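Local coordinates for lipoprotein NlpE (Escherichia coli, PDB 2Z4I) that takes part in copper homeostasis and in the attachment of stationary-phase cells to hydrophobic surfaces, and activates the Cpx pathway from the outer membrane, at residues T141-D144 against K149-M152; M136-T141 against V153-E158. The protein carries 1 engineered substitution. All blocks are in the same frame, centred on the assembly; numbering follows the deposited sequence.

Contact 1. Residues T141-D144 against K149-M152; sequences TFTD and KRFM
Phe-142 and Phe-151 lie side by side and point the same way from neighbouring strands, making an apolar contact where Phe-142 CD1 comes 4.0 Å from Phe-151 CE1. Asp-144 CB packs against Phe-151 CE1 at 3.5 Å, while the Lys-149 carbonyl oxygen sits above one face of the Phe-151 ring, offset toward the rim. With CG anti to the backbone N (chi1 173°), the Asp-144 carboxylate is carried to the Phe-142 ring, where OD2 lies at the edge and in the ring plane; OD1 takes the N-H of Thr-147 in the connecting turn.

The backbone evidence identifies an antiparallel beta hairpin of the C-terminal OB domain, joining strands 140-144 and 150-152, whose short axes run at 153°. Phe-142 with Phe-151 is its hydrogen-bonded pair: Phe-142 N donates to Phe-151 O at 2.8 Å, and Phe-151 N returns a bond to Phe-142 O at 3.1 Å. Nearer the turn, Asp-144 N binds Lys-149 O at 2.9 Å.

On the other face stand Thr-141, Thr-143, Arg-150 and Met-152, a selenomethionine. Arg-150 leaves its backbone with CG anti to N (chi1 -178°), passes Thr-143 OG1 and then bends at its next two torsions. This carries its aliphatic part over to Thr-141, where Arg-150 CD is 3.6 Å from Thr-141 CB. Thr-143 OG1 stands at the edge of the guanidinium, near its plane. Thr-141 OG1 instead turns to Phe-134 O on strand 127-135, and on the opposite face Phe-182 meets Phe-151 edge-to-face.

Contact 2. Residues M136-T141 against V153-E158; sequences MADAAT and VANNAE
Ala-140 and Val-153 make the direct contact. Their side chains point across the gap, with Ala-140 CB 3.9 Å from Val-153 CB, and Val-153 N donates to Ala-140 O at 3.0 Å. The N-H line is nearly straight at 172°, yet the donor stands 54° out of the carbonyl plane, so it does not use a lone-pair direction. Val-153 places CG1 anti to its backbone N, which leaves CG2 beside that N, and Val-153 CG2 lies 3.9 Å from Thr-141 C.

One water completes the pairing. It accepts from Ala-140 N at 2.8 Å and donates to Val-153 O at 2.7 Å, in place of a direct bond between those two atoms. Its second donated bond, 2.9 Å to Asn-155 OD1, engages the amide of Asn-155. The other amide branch, ND2, lies 3.6 Å from Asp-138 O, near but too far to count as a bond.

Further out, Met-136 N bonds to Ala-139 O and Ala-139 N returns a weak bond to Met-136 O, closing a tight turn whose middle residues, Ala-137 and Asp-138, both have positive phi. Asn-156 is the N-cap of helix 157-167, its OD1 accepting from Leu-159 N.

The contact thus lies at the strand-to-helix connection of the C-terminal OB domain, between strand 150-152 and helix 157-167. Tyr-133 of strand 127-135 touches both Ala-140 and Val-153, while Ala-154 bonds through its backbone to Leu-197 of strand 194-199.

Both contacts engage strand 140-144 and share Thr-141, and their centres lie 12 Å apart. Contact 1 is regular sheet, with direct backbone bonds between paired strands, one face carrying aromatic rings and the other threonine and arginine. Contact 2 continues from it along the chain, with one direct backbone bond and a water-mediated link. Each is partly buried, with two buried residues, Phe-142 and Asp-144 in the first and Ala-140 and Val-153 in the second. Phe-142 and Val-153 also pack together. Strands 127-135, 140-144 and 150-152, then helix 157-167, is the order of an OB fold, whose helix follows the third strand.

Contact 1. Residues T141-D144 against K149-M152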
loop_
_atom_site.group_PDB
_atom_site.type_symbol
_atom_site.label_atom_id
_atom_site.label_comp_id
_atom_site.label_asym_id
_atom_site.label_seq_id
_atom_site.Cartn_x
_atom_site.Cartn_y
_atom_site.Cartn_z
ATOM N N THR A 141 23.007 0.010 -23.678
ATOM C CA THR A 141 22.542 1.218 -23.008
ATOM C C THR A 141 21.130 1.471 -23.509
ATOM O O THR A 141 20.745 0.973 -24.558
ATOM C CB THR A 141 23.415 2.442 -23.311
ATOM O OG1 THR A 141 23.753 2.458 -24.699
ATOM C CG2 THR A 141 24.682 2.407 -22.483
ATOM N N PHE A 142 20.360 2.237 -22.751
ATOM C CA PHE A 142 18.979 2.534 -23.104
ATOM C C PHE A 142 18.695 3.967 -22.703
ATOM O O PHE A 142 18.605 4.284 -21.513
ATOM C CB PHE A 142 18.061 1.566 -22.346
ATOM C CG PHE A 142 16.582 1.768 -22.580
ATOM C CD1 PHE A 142 15.870 2.707 -21.854
ATOM C CD2 PHE A 142 15.886 0.938 -23.448
ATOM C CE1 PHE A 142 14.483 2.813 -21.973
ATOM C CE2 PHE A 142 14.496 1.036 -23.577
ATOM C CZ PHE A 142 13.793 1.973 -22.836
ATOM N N THR A 143 18.607 4.845 -23.696
ATOM C CA THR A 143 18.294 6.238 -23.413
ATOM C C THR A 143 16.768 6.297 -23.386
ATOM O O THR A 143 16.102 6.086 -24.403
ATOM C CB THR A 143 18.855 7.169 -24.486
ATOM O OG1 THR A 143 20.287 7.076 -24.491
ATOM C CG2 THR A 143 18.444 8.603 -24.191
ATOM N N ASP A 144 16.231 6.550 -22.198
ATOM C CA ASP A 144 14.795 6.572 -21.981
ATOM C C ASP A 144 14.071 7.790 -22.524
ATOM O O ASP A 144 14.343 8.917 -22.118
ATOM C CB ASP A 144 14.522 6.405 -20.489
ATOM C CG ASP A 144 13.068 6.582 -20.142
ATOM O OD1 ASP A 144 12.682 7.725 -19.820
ATOM O OD2 ASP A 144 12.313 5.588 -20.203
ATOM N N LYS A 149 17.170 10.384 -19.494
ATOM C CA LYS A 149 18.306 9.784 -18.799
ATOM C C LYS A 149 18.641 8.471 -19.505
ATOM O O LYS A 149 17.783 7.865 -20.150
ATOM C CB LYS A 149 17.958 9.545 -17.326
ATOM C CG LYS A 149 17.658 10.833 -16.559
ATOM C CD LYS A 149 18.887 11.737 -16.507
ATOM C CE LYS A 149 18.556 13.136 -15.987
ATOM N NZ LYS A 149 17.628 13.895 -16.900
ATOM N N ARG A 150 19.885 8.031 -19.396
ATOM C CA ARG A 150 20.280 6.802 -20.065
ATOM C C ARG A 150 20.908 5.775 -19.121
ATOM O O ARG A 150 21.981 6.009 -18.559
ATOM C CB ARG A 150 21.237 7.148 -21.210
ATOM C CG ARG A 150 21.699 5.974 -22.032
ATOM C CD ARG A 150 23.153 5.702 -21.742
ATOM N NE ARG A 150 24.011 6.751 -22.276
ATOM C CZ ARG A 150 25.267 6.955 -21.890
ATOM N NH1 ARG A 150 25.811 6.182 -20.957
ATOM N NH2 ARG A 150 25.983 7.927 -22.445
ATOM N N PHE A 151 20.232 4.638 -18.954
ATOM C CA PHE A 151 20.718 3.574 -18.079
ATOM C C PHE A 151 21.323 2.409 -18.834
ATOM O O PHE A 151 21.180 2.303 -20.054
ATOM C CB PHE A 151 19.591 3.025 -17.213
ATOM C CG PHE A 151 18.358 3.853 -17.230
ATOM C CD1 PHE A 151 17.390 3.649 -18.198
ATOM C CD2 PHE A 151 18.152 4.832 -16.260
ATOM C CE1 PHE A 151 16.216 4.406 -18.205
ATOM C CE2 PHE A 151 16.976 5.607 -16.250
ATOM C CZ PHE A 151 16.002 5.390 -17.230
HETATM N N MSE A 152 22.002 1.535 -18.094
HETATM C CA MSE A 152 22.599 0.341 -18.678
HETATM C C MSE A 152 21.563 -0.782 -18.684
HETATM O O MSE A 152 20.743 -0.888 -17.768
HETATM C CB MSE A 152 23.798 -0.103 -17.866
HETATM C CG MSE A 152 25.041 0.712 -18.083
HETATM SE SE MSE A 152 26.319 0.223 -16.729
HETATM C CE MSE A 152 25.980 1.707 -15.536
#

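Contact 2. Residues M136-T141 against V153-E158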
loop_
_atom_site.group_PDB
_atom_site.type_symbol
_atom_site.label_atom_id
_atom_site.label_comp_id
_atom_site.label_asym_id
_atom_site.label_seq_id
_atom_site.Cartn_x
_atom_site.Cartn_y
_atom_site.Cartn_z
HETATM N N MSE A 136 26.791 -2.443 -28.155
HETATM C CA MSE A 136 28.081 -2.470 -28.825
HETATM C C MSE A 136 29.202 -2.867 -27.886
HETATM O O MSE A 136 29.421 -2.213 -26.865
HETATM C CB MSE A 136 28.404 -1.109 -29.419
HETATM C CG MSE A 136 29.796 -1.047 -30.003
HETATM SE SE MSE A 136 30.236 0.696 -30.683
HETATM C CE MSE A 136 30.572 1.618 -29.002
ATOM N N ALA A 137 29.923 -3.925 -28.248
ATOM C CA ALA A 137 31.023 -4.412 -27.432
ATOM C C ALA A 137 30.481 -4.801 -26.062
ATOM O O ALA A 137 30.837 -4.204 -25.044
ATOM C CB ALA A 137 32.085 -3.329 -27.287
ATOM N N ASP A 138 29.597 -5.791 -26.050
ATOM C CA ASP A 138 28.999 -6.275 -24.813
ATOM C C ASP A 138 28.496 -5.224 -23.818
ATOM O O ASP A 138 28.499 -5.447 -22.604
ATOM C CB ASP A 138 29.975 -7.206 -24.116
ATOM C CG ASP A 138 30.240 -8.442 -24.919
ATOM O OD1 ASP A 138 30.857 -8.322 -26.003
ATOM O OD2 ASP A 138 29.815 -9.533 -24.478
ATOM N N ALA A 139 28.056 -4.084 -24.326
ATOM C CA ALA A 139 27.539 -3.050 -23.456
ATOM C C ALA A 139 26.242 -2.541 -24.047
ATOM O O ALA A 139 26.219 -2.006 -25.151
ATOM C CB ALA A 139 28.532 -1.917 -23.336
ATOM N N ALA A 140 25.151 -2.721 -23.323
ATOM C CA ALA A 140 23.876 -2.244 -23.808
ATOM C C ALA A 140 23.497 -1.023 -23.002
ATOM O O ALA A 140 23.682 -1.008 -21.795
ATOM C CB ALA A 140 22.821 -3.312 -23.646
ATOM N N THR A 141 23.007 0.010 -23.678
ATOM C CA THR A 141 22.542 1.218 -23.008
ATOM C C THR A 141 21.130 1.471 -23.509
ATOM O O THR A 141 20.745 0.973 -24.558
ATOM C CB THR A 141 23.415 2.442 -23.311
ATOM O OG1 THR A 141 23.753 2.458 -24.699
ATOM C CG2 THR A 141 24.682 2.407 -22.483
ATOM N N VAL A 153 21.599 -1.624 -19.704
ATOM C CA VAL A 153 20.641 -2.707 -19.799
ATOM C C VAL A 153 21.355 -4.037 -19.608
ATOM O O VAL A 153 22.293 -4.354 -20.329
ATOM C CB VAL A 153 19.918 -2.664 -21.170
ATOM C CG1 VAL A 153 18.849 -3.724 -21.238
ATOM C CG2 VAL A 153 19.310 -1.297 -21.374
ATOM N N ALA A 154 20.917 -4.805 -18.619
ATOM C CA ALA A 154 21.527 -6.100 -18.339
ATOM C C ALA A 154 21.674 -6.877 -19.640
ATOM O O ALA A 154 20.731 -6.950 -20.429
ATOM C CB ALA A 154 20.667 -6.890 -17.352
ATOM N N ASN A 155 22.857 -7.446 -19.868
ATOM C CA ASN A 155 23.086 -8.214 -21.081
ATOM C C ASN A 155 22.033 -9.271 -21.243
ATOM O O ASN A 155 21.668 -9.933 -20.281
ATOM C CB ASN A 155 24.448 -8.892 -21.054
ATOM C CG ASN A 155 25.553 -7.949 -21.374
ATOM O OD1 ASN A 155 25.781 -6.981 -20.650
ATOM N ND2 ASN A 155 26.242 -8.203 -22.474
ATOM N N ASN A 156 21.549 -9.416 -22.471
ATOM C CA ASN A 156 20.546 -10.414 -22.805
ATOM C C ASN A 156 20.708 -10.758 -24.278
ATOM O O ASN A 156 20.332 -9.988 -25.160
ATOM C CB ASN A 156 19.151 -9.878 -22.547
ATOM C CG ASN A 156 18.096 -10.903 -22.822
ATOM O OD1 ASN A 156 17.781 -11.191 -23.970
ATOM N ND2 ASN A 156 17.555 -11.483 -21.767
ATOM N N ALA A 157 21.291 -11.923 -24.527
ATOM C CA ALA A 157 21.561 -12.405 -25.872
ATOM C C ALA A 157 20.491 -12.066 -26.892
ATOM O O ALA A 157 20.731 -11.301 -27.825
ATOM C CB ALA A 157 21.765 -13.898 -25.835
ATOM N N GLU A 158 19.310 -12.643 -26.703
ATOM C CA GLU A 158 18.204 -12.429 -27.622
ATOM C C GLU A 158 17.900 -10.970 -27.904
ATOM O O GLU A 158 17.724 -10.583 -29.063
ATOM C CB GLU A 158 16.941 -13.117 -27.116
ATOM C CG GLU A 158 15.931 -13.337 -28.221
ATOM C CD GLU A 158 16.607 -13.670 -29.556
ATOM O OE1 GLU A 158 17.131 -12.733 -30.207
ATOM O OE2 GLU A 158 16.630 -14.864 -29.949
HETATM O O HOH W 1 24.938 -4.259 -21.047
#